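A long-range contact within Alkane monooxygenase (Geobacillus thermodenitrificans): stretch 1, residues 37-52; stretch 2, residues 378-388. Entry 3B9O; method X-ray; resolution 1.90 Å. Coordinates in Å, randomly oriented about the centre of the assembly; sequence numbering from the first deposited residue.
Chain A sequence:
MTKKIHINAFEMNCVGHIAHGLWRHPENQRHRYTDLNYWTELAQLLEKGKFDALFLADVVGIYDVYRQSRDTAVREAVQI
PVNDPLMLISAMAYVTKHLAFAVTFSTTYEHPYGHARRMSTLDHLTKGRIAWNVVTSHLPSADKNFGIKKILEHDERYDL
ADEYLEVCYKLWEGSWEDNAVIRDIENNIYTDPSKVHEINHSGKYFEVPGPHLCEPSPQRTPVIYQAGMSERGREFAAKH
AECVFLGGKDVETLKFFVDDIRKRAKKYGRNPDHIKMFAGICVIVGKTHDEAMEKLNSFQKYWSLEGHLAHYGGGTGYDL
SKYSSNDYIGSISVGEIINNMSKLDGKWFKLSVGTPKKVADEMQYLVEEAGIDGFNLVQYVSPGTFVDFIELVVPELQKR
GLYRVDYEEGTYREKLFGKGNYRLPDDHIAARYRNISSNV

Stretch 1, residues 37-52: NYWTELAQLLEKGKFD
Stretch 2, residues 378-388: VQYVSPGTFVD

Two helices run nearly alongside each other, N-to-C directions 24° apart and axes 10.5 Å apart at closest approach. Helix 37-48 enters from earlier in the chain; helix 384-388 starts after Pro383, its N-cap, which follows a cis peptide bond, and continues onward. The register sets Leu42 CA against Pro383 CA, Leu45 CA against Val387 CA and Leu46 CA against Phe386 CA, each 7.8 Å apart.

Apolar packing carries the contact, and no hydrogen bond crosses it. Phe386 (chi1 m, chi2 154°) points toward stretch 1 and gives up the largest area. Leu46 (m, t) lays CD2 over one face of its ring, 4.1 Å from Phe386 CD1, while Leu42 (t, p) brings CD1 to 3.6 Å from the same Phe386 CD1. Leu45 (t, p) points toward stretch 2: its CD2 lies 3.9 Å from Val387 CG2 (Val387 chi1 t), 4.1 Å from Phe386 CB and 4.4 Å from Pro383 CB.

The aromatic pair uses the turn after the helix. Gly49 leaves helical geometry, Lys50 adopts phi/psi 60/24, and Phe51 (-56/142, chi1 m) turns its edge toward the face of Phe386, offset, centroids 5.9 Å apart and planes at 72°.

At the polar end, Tyr38 (t, chi2 80°) reaches Ser382 (m), with Tyr38 OH 3.7 Å from Ser382 CB; both hydroxyls are hydrogen-bonded elsewhere in the structure.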

# COMPACT_ATOMS: atom_id res chain seq x y z
N ASN A 37 19.49 -6.77 -6.94
CA ASN A 37 19.28 -8.19 -6.72
C ASN A 37 18.41 -8.57 -5.53
O ASN A 37 17.77 -9.61 -5.59
CB ASN A 37 20.60 -8.98 -6.68
CG ASN A 37 21.36 -8.92 -8.00
OD1 ASN A 37 20.79 -8.87 -9.08
ND2 ASN A 37 22.69 -8.94 -7.89
N TYR A 38 18.41 -7.78 -4.46
CA TYR A 38 17.49 -8.00 -3.32
C TYR A 38 16.03 -7.99 -3.85
O TYR A 38 15.25 -8.92 -3.60
CB TYR A 38 17.67 -6.95 -2.20
CG TYR A 38 16.55 -7.04 -1.16
CD1 TYR A 38 16.58 -8.03 -0.16
CD2 TYR A 38 15.43 -6.21 -1.24
CE1 TYR A 38 15.54 -8.16 0.74
CE2 TYR A 38 14.38 -6.34 -0.34
CZ TYR A 38 14.45 -7.30 0.64
OH TYR A 38 13.42 -7.41 1.52
N TRP A 39 15.70 -6.93 -4.60
CA TRP A 39 14.32 -6.72 -5.11
C TRP A 39 13.86 -7.80 -6.07
O TRP A 39 12.76 -8.31 -5.93
CB TRP A 39 14.22 -5.31 -5.70
CG TRP A 39 14.50 -4.30 -4.60
CD1 TRP A 39 15.68 -3.62 -4.37
CD2 TRP A 39 13.62 -3.97 -3.52
NE1 TRP A 39 15.55 -2.82 -3.23
CE2 TRP A 39 14.29 -3.02 -2.70
CE3 TRP A 39 12.27 -4.33 -3.22
CZ2 TRP A 39 13.69 -2.45 -1.56
CZ3 TRP A 39 11.67 -3.78 -2.10
CH2 TRP A 39 12.37 -2.85 -1.27
N THR A 40 14.71 -8.18 -7.02
CA THR A 40 14.35 -9.24 -7.97
C THR A 40 14.22 -10.60 -7.24
O THR A 40 13.28 -11.36 -7.50
CB THR A 40 15.34 -9.35 -9.16
OG1 THR A 40 16.69 -9.58 -8.68
CG2 THR A 40 15.28 -8.08 -10.01
N GLU A 41 15.15 -10.90 -6.34
CA GLU A 41 15.07 -12.15 -5.55
C GLU A 41 13.78 -12.15 -4.70
O GLU A 41 13.08 -13.15 -4.63
CB GLU A 41 16.28 -12.26 -4.64
CG GLU A 41 17.59 -12.72 -5.36
CD GLU A 41 18.85 -12.36 -4.56
OE1 GLU A 41 18.76 -12.13 -3.34
OE2 GLU A 41 19.94 -12.28 -5.19
N LEU A 42 13.50 -11.03 -4.04
CA LEU A 42 12.20 -10.88 -3.33
C LEU A 42 10.97 -11.19 -4.22
O LEU A 42 10.09 -12.01 -3.86
CB LEU A 42 12.09 -9.50 -2.67
CG LEU A 42 10.79 -9.19 -1.89
CD1 LEU A 42 10.49 -10.28 -0.79
CD2 LEU A 42 10.79 -7.75 -1.30
N ALA A 43 10.91 -10.53 -5.38
CA ALA A 43 9.80 -10.70 -6.31
C ALA A 43 9.66 -12.18 -6.68
O ALA A 43 8.56 -12.73 -6.66
CB ALA A 43 10.02 -9.83 -7.58
N GLN A 44 10.81 -12.82 -6.94
CA GLN A 44 10.82 -14.23 -7.30
C GLN A 44 10.31 -15.11 -6.15
O GLN A 44 9.52 -16.04 -6.37
CB GLN A 44 12.22 -14.68 -7.75
CG GLN A 44 12.60 -14.19 -9.17
CD GLN A 44 14.08 -14.43 -9.46
OE1 GLN A 44 14.99 -14.01 -8.71
NE2 GLN A 44 14.33 -15.13 -10.53
N LEU A 45 10.81 -14.84 -4.94
CA LEU A 45 10.32 -15.51 -3.70
C LEU A 45 8.78 -15.36 -3.58
O LEU A 45 8.06 -16.35 -3.35
CB LEU A 45 11.04 -14.97 -2.45
CG LEU A 45 10.41 -15.41 -1.12
CD1 LEU A 45 10.59 -16.92 -0.92
CD2 LEU A 45 11.04 -14.63 0.02
N LEU A 46 8.27 -14.14 -3.72
CA LEU A 46 6.84 -13.88 -3.48
C LEU A 46 5.98 -14.60 -4.50
O LEU A 46 4.88 -15.08 -4.18
CB LEU A 46 6.55 -12.35 -3.48
CG LEU A 46 7.28 -11.62 -2.35
CD1 LEU A 46 6.94 -10.14 -2.37
CD2 LEU A 46 6.97 -12.22 -0.96
N GLU A 47 6.44 -14.64 -5.75
CA GLU A 47 5.72 -15.35 -6.80
C GLU A 47 5.73 -16.85 -6.54
O GLU A 47 4.71 -17.50 -6.71
CB GLU A 47 6.28 -15.01 -8.18
CG GLU A 47 5.54 -15.71 -9.29
CD GLU A 47 5.53 -14.91 -10.57
OE1 GLU A 47 6.28 -15.25 -11.51
OE2 GLU A 47 4.78 -13.95 -10.62
N LYS A 48 6.87 -17.41 -6.11
CA LYS A 48 6.93 -18.78 -5.62
C LYS A 48 5.86 -19.05 -4.52
O LYS A 48 5.17 -20.07 -4.56
CB LYS A 48 8.36 -19.18 -5.19
CG LYS A 48 8.43 -20.39 -4.26
CD LYS A 48 9.88 -20.62 -3.68
CE LYS A 48 9.84 -21.00 -2.16
NZ LYS A 48 11.14 -21.66 -1.66
N GLY A 49 5.72 -18.14 -3.55
CA GLY A 49 4.66 -18.24 -2.54
C GLY A 49 3.25 -17.85 -2.94
O GLY A 49 2.37 -17.76 -2.08
N LYS A 50 3.03 -17.59 -4.24
CA LYS A 50 1.72 -17.18 -4.83
C LYS A 50 1.11 -15.89 -4.27
O LYS A 50 -0.11 -15.71 -4.35
CB LYS A 50 0.66 -18.33 -4.81
CG LYS A 50 1.24 -19.69 -5.13
CD LYS A 50 1.64 -19.81 -6.59
CE LYS A 50 2.34 -21.16 -6.82
NZ LYS A 50 2.73 -21.26 -8.24
N PHE A 51 1.94 -15.01 -3.72
CA PHE A 51 1.42 -13.74 -3.21
C PHE A 51 0.67 -12.96 -4.30
O PHE A 51 1.11 -12.96 -5.42
CB PHE A 51 2.60 -12.87 -2.70
CG PHE A 51 2.97 -13.11 -1.25
CD1 PHE A 51 3.38 -14.38 -0.82
CD2 PHE A 51 2.94 -12.07 -0.33
CE1 PHE A 51 3.74 -14.59 0.52
CE2 PHE A 51 3.32 -12.27 0.99
CZ PHE A 51 3.73 -13.53 1.41
N ASP A 52 -0.43 -12.29 -3.97
CA ASP A 52 -1.05 -11.34 -4.91
C ASP A 52 -0.06 -10.25 -5.37
O ASP A 52 0.07 -9.97 -6.58
CB ASP A 52 -2.20 -10.57 -4.28
CG ASP A 52 -3.47 -11.40 -4.11
OD1 ASP A 52 -3.37 -12.55 -3.66
OD2 ASP A 52 -4.57 -10.86 -4.31
N VAL A 378 3.31 -7.79 7.21
CA VAL A 378 4.31 -6.93 7.77
C VAL A 378 5.53 -7.78 8.18
O VAL A 378 5.37 -8.89 8.74
CB VAL A 378 3.75 -6.17 9.04
CG1 VAL A 378 4.80 -5.21 9.64
CG2 VAL A 378 2.44 -5.40 8.69
N GLN A 379 6.73 -7.26 7.90
CA GLN A 379 7.97 -7.98 8.20
C GLN A 379 8.61 -7.58 9.54
O GLN A 379 8.65 -6.42 9.89
CB GLN A 379 9.00 -7.71 7.10
CG GLN A 379 8.53 -8.13 5.70
CD GLN A 379 9.56 -7.74 4.65
OE1 GLN A 379 9.39 -6.74 3.94
NE2 GLN A 379 10.64 -8.49 4.57
N TYR A 380 9.11 -8.57 10.27
CA TYR A 380 10.03 -8.33 11.37
C TYR A 380 11.47 -8.53 10.91
O TYR A 380 12.37 -7.86 11.40
CB TYR A 380 9.78 -9.29 12.53
CG TYR A 380 8.54 -9.02 13.34
CD1 TYR A 380 8.35 -7.80 13.99
CD2 TYR A 380 7.59 -10.01 13.52
CE1 TYR A 380 7.19 -7.55 14.77
CE2 TYR A 380 6.43 -9.78 14.30
CZ TYR A 380 6.25 -8.55 14.92
OH TYR A 380 5.12 -8.30 15.68
N VAL A 381 11.68 -9.49 10.01
CA VAL A 381 13.01 -9.73 9.45
C VAL A 381 12.87 -10.04 7.97
O VAL A 381 11.88 -10.66 7.55
CB VAL A 381 13.80 -10.83 10.30
CG1 VAL A 381 13.20 -12.21 10.12
CG2 VAL A 381 15.24 -10.86 9.95
N SER A 382 13.83 -9.57 7.18
CA SER A 382 13.92 -9.88 5.75
C SER A 382 15.09 -10.83 5.44
O SER A 382 16.23 -10.52 5.75
CB SER A 382 14.10 -8.59 4.96
OG SER A 382 13.05 -7.69 5.27
N PRO A 383 14.83 -11.92 4.71
CA PRO A 383 13.55 -12.39 4.19
C PRO A 383 12.82 -13.40 5.08
O PRO A 383 11.85 -13.99 4.63
CB PRO A 383 13.97 -13.09 2.88
CG PRO A 383 15.27 -13.72 3.26
CD PRO A 383 15.95 -12.73 4.20
N GLY A 384 13.28 -13.59 6.32
CA GLY A 384 12.76 -14.60 7.22
C GLY A 384 11.24 -14.57 7.40
O GLY A 384 10.58 -15.61 7.31
N THR A 385 10.64 -13.41 7.66
CA THR A 385 9.16 -13.49 7.81
C THR A 385 8.46 -14.03 6.57
O THR A 385 7.62 -14.90 6.69
CB THR A 385 8.40 -12.31 8.55
OG1 THR A 385 7.15 -11.86 7.92
CG2 THR A 385 9.22 -11.30 9.05
N PHE A 386 8.83 -13.54 5.39
CA PHE A 386 8.20 -14.02 4.15
C PHE A 386 8.53 -15.50 3.89
O PHE A 386 7.65 -16.29 3.50
CB PHE A 386 8.63 -13.15 2.96
CG PHE A 386 8.10 -11.73 2.98
CD1 PHE A 386 8.80 -10.72 2.33
CD2 PHE A 386 6.87 -11.40 3.58
CE1 PHE A 386 8.31 -9.41 2.26
CE2 PHE A 386 6.39 -10.06 3.58
CZ PHE A 386 7.10 -9.07 2.91
N VAL A 387 9.79 -15.88 4.07
CA VAL A 387 10.21 -17.28 3.88
C VAL A 387 9.44 -18.26 4.80
O VAL A 387 8.91 -19.27 4.34
CB VAL A 387 11.77 -17.44 4.09
CG1 VAL A 387 12.16 -18.95 4.17
CG2 VAL A 387 12.55 -16.71 2.97
N ASP A 388 9.40 -17.96 6.09
CA ASP A 388 8.63 -18.79 7.03
C ASP A 388 7.14 -18.84 6.67
O ASP A 388 6.51 -19.89 6.76
CB ASP A 388 8.73 -18.23 8.44
CG ASP A 388 10.10 -18.43 9.05
OD1 ASP A 388 10.94 -19.12 8.43
OD2 ASP A 388 10.35 -17.81 10.12